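Local coordinates for putative kinase (Chloroflexus aurantiacus, PDB 2RHM), which is of unknown function but, as a putative kinase with the P-loop nucleoside triphosphate hydrolase fold, probably binds a nucleotide and transfers its phosphate, at residues T4-K18 with F104-L118. Residues are numbered along the deposited sequence; the frame is centred on the assembly and turned at random.
With BEZ (benzoic acid), chain G.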
# COMPACT_ATOMS: atom_id res chain seq x y z
N THR B 4 10.61 -17.31 6.15
CA THR B 4 10.72 -15.87 6.20
C THR B 4 10.57 -15.31 4.78
O THR B 4 11.20 -15.81 3.85
CB THR B 4 12.09 -15.46 6.76
OG1 THR B 4 12.29 -16.08 8.04
CG2 THR B 4 12.21 -13.93 6.87
N PRO B 5 9.71 -14.30 4.59
CA PRO B 5 9.57 -13.72 3.25
C PRO B 5 10.76 -12.89 2.83
O PRO B 5 11.51 -12.40 3.68
CB PRO B 5 8.35 -12.82 3.40
CG PRO B 5 8.34 -12.44 4.80
CD PRO B 5 8.80 -13.65 5.54
N ALA B 6 10.94 -12.73 1.52
CA ALA B 6 12.01 -11.89 1.01
C ALA B 6 11.52 -10.48 0.82
O ALA B 6 10.36 -10.25 0.47
CB ALA B 6 12.53 -12.42 -0.33
N LEU B 7 12.41 -9.52 1.07
CA LEU B 7 12.14 -8.12 0.79
C LEU B 7 13.18 -7.68 -0.22
O LEU B 7 14.37 -7.69 0.08
CB LEU B 7 12.22 -7.27 2.06
CG LEU B 7 12.16 -5.75 1.83
CD1 LEU B 7 10.93 -5.37 1.05
CD2 LEU B 7 12.19 -4.97 3.15
N ILE B 8 12.73 -7.37 -1.44
CA ILE B 8 13.61 -6.99 -2.53
C ILE B 8 13.61 -5.49 -2.61
O ILE B 8 12.59 -4.88 -2.91
CB ILE B 8 13.16 -7.64 -3.87
CG1 ILE B 8 13.16 -9.17 -3.72
CG2 ILE B 8 14.07 -7.19 -5.00
CD1 ILE B 8 12.23 -9.85 -4.67
N ILE B 9 14.77 -4.90 -2.32
CA ILE B 9 14.93 -3.47 -2.31
C ILE B 9 15.61 -3.03 -3.60
O ILE B 9 16.72 -3.47 -3.90
CB ILE B 9 15.78 -3.01 -1.10
CG1 ILE B 9 15.08 -3.38 0.22
CG2 ILE B 9 16.09 -1.50 -1.16
CD1 ILE B 9 15.59 -4.68 0.82
N VAL B 10 14.91 -2.21 -4.36
CA VAL B 10 15.48 -1.62 -5.57
C VAL B 10 15.72 -0.15 -5.33
O VAL B 10 14.78 0.62 -5.10
CB VAL B 10 14.59 -1.82 -6.80
CG1 VAL B 10 15.30 -1.31 -8.04
CG2 VAL B 10 14.24 -3.29 -6.98
N THR B 11 17.00 0.23 -5.38
CA THR B 11 17.39 1.60 -5.08
C THR B 11 18.19 2.19 -6.24
O THR B 11 18.54 1.51 -7.18
CB THR B 11 18.17 1.68 -3.76
OG1 THR B 11 18.27 3.05 -3.35
CG2 THR B 11 19.53 1.04 -3.91
N GLY B 12 18.44 3.49 -6.16
CA GLY B 12 19.16 4.20 -7.19
C GLY B 12 18.78 5.64 -7.14
O GLY B 12 17.70 5.99 -6.64
N HIS B 13 19.64 6.50 -7.66
CA HIS B 13 19.25 7.89 -7.84
C HIS B 13 18.11 8.01 -8.88
O HIS B 13 17.87 7.10 -9.66
CB HIS B 13 20.45 8.73 -8.25
CG HIS B 13 21.39 9.02 -7.14
ND1 HIS B 13 20.98 9.51 -5.92
CD2 HIS B 13 22.74 8.91 -7.06
CE1 HIS B 13 22.04 9.70 -5.15
NE2 HIS B 13 23.12 9.34 -5.82
N PRO B 14 17.37 9.13 -8.86
CA PRO B 14 16.35 9.33 -9.89
C PRO B 14 16.89 9.16 -11.33
O PRO B 14 18.01 9.60 -11.65
CB PRO B 14 15.89 10.76 -9.62
CG PRO B 14 16.06 10.90 -8.11
CD PRO B 14 17.38 10.23 -7.88
N ALA B 15 16.11 8.47 -12.15
CA ALA B 15 16.42 8.21 -13.56
C ALA B 15 17.48 7.12 -13.83
O ALA B 15 17.87 6.92 -14.96
CB ALA B 15 16.75 9.52 -14.31
N THR B 16 17.93 6.40 -12.80
CA THR B 16 18.91 5.33 -13.00
C THR B 16 18.37 4.01 -13.57
O THR B 16 19.14 3.07 -13.76
CB THR B 16 19.64 4.99 -11.68
OG1 THR B 16 18.68 4.72 -10.66
CG2 THR B 16 20.55 6.15 -11.25
N GLY B 17 17.05 3.93 -13.79
CA GLY B 17 16.42 2.72 -14.32
C GLY B 17 15.68 1.89 -13.28
O GLY B 17 15.10 0.85 -13.60
N LYS B 18 15.71 2.34 -12.03
CA LYS B 18 15.05 1.59 -10.96
C LYS B 18 13.56 1.38 -11.17
O LYS B 18 13.01 0.34 -10.78
CB LYS B 18 15.34 2.23 -9.59
CG LYS B 18 14.85 3.66 -9.44
CD LYS B 18 15.16 4.18 -8.01
CE LYS B 18 14.86 5.65 -7.87
NZ LYS B 18 13.47 6.01 -8.22
N PHE B 104 12.09 -10.24 7.48
CA PHE B 104 12.31 -10.44 6.07
C PHE B 104 13.76 -10.75 5.85
O PHE B 104 14.60 -10.47 6.70
CB PHE B 104 11.94 -9.18 5.26
CG PHE B 104 12.70 -7.92 5.68
CD1 PHE B 104 13.97 -7.68 5.19
CD2 PHE B 104 12.14 -6.99 6.53
CE1 PHE B 104 14.69 -6.56 5.61
CE2 PHE B 104 12.84 -5.87 6.94
CZ PHE B 104 14.10 -5.64 6.47
N THR B 105 14.04 -11.32 4.70
CA THR B 105 15.37 -11.57 4.21
C THR B 105 15.62 -10.61 3.06
O THR B 105 14.95 -10.71 2.03
CB THR B 105 15.49 -13.01 3.68
OG1 THR B 105 15.23 -13.94 4.75
CG2 THR B 105 16.88 -13.26 3.17
N PRO B 106 16.59 -9.68 3.21
CA PRO B 106 16.82 -8.66 2.18
C PRO B 106 17.62 -9.11 0.96
O PRO B 106 18.58 -9.89 1.09
CB PRO B 106 17.59 -7.58 2.93
CG PRO B 106 18.41 -8.36 3.90
CD PRO B 106 17.53 -9.52 4.34
N ILE B 107 17.20 -8.61 -0.20
CA ILE B 107 17.92 -8.77 -1.45
C ILE B 107 17.91 -7.36 -2.04
O ILE B 107 16.85 -6.76 -2.12
CB ILE B 107 17.22 -9.73 -2.41
CG1 ILE B 107 17.13 -11.14 -1.78
CG2 ILE B 107 18.00 -9.79 -3.74
CD1 ILE B 107 16.27 -12.10 -2.58
N GLN B 108 19.06 -6.84 -2.44
CA GLN B 108 19.13 -5.45 -2.87
C GLN B 108 19.73 -5.28 -4.25
O GLN B 108 20.73 -5.94 -4.59
CB GLN B 108 19.92 -4.61 -1.84
CG GLN B 108 19.85 -3.10 -2.10
CD GLN B 108 20.46 -2.24 -0.97
OE1 GLN B 108 20.39 -1.01 -1.03
NE2 GLN B 108 21.05 -2.88 0.05
N ILE B 109 19.05 -4.49 -5.06
CA ILE B 109 19.53 -4.11 -6.40
C ILE B 109 19.67 -2.59 -6.45
O ILE B 109 18.72 -1.84 -6.15
CB ILE B 109 18.59 -4.57 -7.52
CG1 ILE B 109 18.37 -6.08 -7.43
CG2 ILE B 109 19.18 -4.21 -8.88
CD1 ILE B 109 17.46 -6.60 -8.44
N ARG B 110 20.88 -2.15 -6.78
CA ARG B 110 21.19 -0.74 -6.87
C ARG B 110 21.41 -0.39 -8.34
O ARG B 110 22.21 -1.01 -9.02
CB ARG B 110 22.43 -0.36 -6.07
CG ARG B 110 22.83 1.07 -6.35
CD ARG B 110 24.07 1.49 -5.66
NE ARG B 110 25.23 0.71 -6.04
CZ ARG B 110 26.48 1.06 -5.76
NH1 ARG B 110 26.71 2.19 -5.11
NH2 ARG B 110 27.50 0.30 -6.13
N CYS B 111 20.66 0.59 -8.82
CA CYS B 111 20.82 1.05 -10.19
C CYS B 111 21.70 2.27 -10.21
O CYS B 111 21.61 3.10 -9.32
CB CYS B 111 19.47 1.40 -10.78
SG CYS B 111 18.35 0.01 -10.83
N VAL B 112 22.55 2.37 -11.23
CA VAL B 112 23.45 3.50 -11.39
C VAL B 112 23.53 3.85 -12.88
O VAL B 112 23.15 3.05 -13.73
CB VAL B 112 24.88 3.16 -10.84
CG1 VAL B 112 24.84 2.82 -9.34
CG2 VAL B 112 25.52 2.03 -11.63
N ALA B 113 23.95 5.06 -13.19
CA ALA B 113 24.22 5.46 -14.58
C ALA B 113 25.05 6.72 -14.60
O ALA B 113 25.15 7.43 -13.60
CB ALA B 113 22.95 5.68 -15.33
N SER B 114 25.62 7.00 -15.77
CA SER B 114 26.50 8.15 -15.92
C SER B 114 25.71 9.44 -15.76
O SER B 114 24.51 9.48 -16.07
CB SER B 114 27.24 8.12 -17.27
OG SER B 114 26.38 8.40 -18.36
N GLY B 115 26.38 10.46 -15.24
CA GLY B 115 25.77 11.78 -15.07
C GLY B 115 25.17 12.31 -16.36
O GLY B 115 24.05 12.81 -16.36
N ASP B 116 25.90 12.21 -17.46
CA ASP B 116 25.40 12.66 -18.75
C ASP B 116 24.10 11.96 -19.14
O ASP B 116 23.16 12.60 -19.58
CB ASP B 116 26.43 12.45 -19.86
CG ASP B 116 27.58 13.45 -19.79
OD1 ASP B 116 27.49 14.45 -19.04
OD2 ASP B 116 28.57 13.22 -20.51
N VAL B 117 24.06 10.64 -18.98
CA VAL B 117 22.86 9.88 -19.29
C VAL B 117 21.70 10.27 -18.37
O VAL B 117 20.58 10.44 -18.83
CB VAL B 117 23.12 8.35 -19.26
CG1 VAL B 117 21.84 7.57 -19.07
CG2 VAL B 117 23.84 7.95 -20.55
N LEU B 118 21.97 10.44 -17.08
CA LEU B 118 20.95 10.82 -16.13
C LEU B 118 20.37 12.19 -16.50
O LEU B 118 19.15 12.39 -16.44
CB LEU B 118 21.49 10.82 -14.69
CG LEU B 118 21.88 9.44 -14.12
CD1 LEU B 118 22.44 9.56 -12.69
CD2 LEU B 118 20.71 8.50 -14.12
C BEZ G . 12.50 9.69 -12.59
O1 BEZ G . 12.14 9.04 -13.60
O2 BEZ G . 12.63 9.11 -11.48
C1 BEZ G . 12.78 11.16 -12.71
C2 BEZ G . 12.64 11.78 -13.95
C3 BEZ G . 12.89 13.14 -14.06
C4 BEZ G . 13.28 13.87 -12.94
C5 BEZ G . 13.43 13.24 -11.71
C6 BEZ G . 13.17 11.88 -11.59
O HOH W 1 13.89 -16.15 3.48
O HOH W 2 22.56 5.52 -8.22
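Leu-7 sets its CD2 methyl squarely over one face of the Phe-104 ring, 3.6 Å from the centroid and 3° off the ring normal, a CH-pi contact, while its CB rests against Phe-104 CD1. The ring reaches this place because CG of Phe-104 stands between its own backbone N and carbonyl carbon (chi1 58°), which lays the ring beside Pro-106, its face toward the Leu-7 side chain; His-99 meets it edge-to-face. Replacing Phe-104 with an alanine would probably open a gap above Leu-7 and deprive His-99 of its aromatic partner.

From there strands 6-12 and 105-112 run parallel as adjacent inner strands, 6-12 in the middle of the sheet, joined by seven backbone hydrogen bonds from Thr-105 N to Pro-5 O through Cys-111 N to Thr-11 O. On the Leu-7 face, Ile-9 runs next to Pro-106, Ile-9 CD1 lying 4.1 Å from Pro-106 CB. Farther along, Thr-11 CG2 touches Gln-108 OE1, an oxygen that accepts from Leu-156 N. The other face carries Ile-8, Val-10, Ile-107 and Ile-109, which helices 18-29 and 175-187 cover.

Near the C-terminal end of strand 105-112, Cys-111 packs against the turn leading into helix 18-29: its CB lies 3.4 Å from Thr-16 OG1, and Cys-111 SG is 3.7 Å from Lys-18 CA. Thr-16 OG1 donates to His-13 O (2.7 Å) in the carbonyl plane, and Thr-16 N donates to the same oxygen, so two bonds shape the turn. Thr-16 CG2 meets Leu-118 CD2 at 3.7 Å. Lys-18 NZ pairs with Glu-83, while Pro-14 CB borders the bound benzoic acid. Packing on Cys-111 and Leu-118, with a water bridging His-13 N and Cys-111 O, thus sets the probable Walker A loop at the sheet's end, as in P-loop proteins.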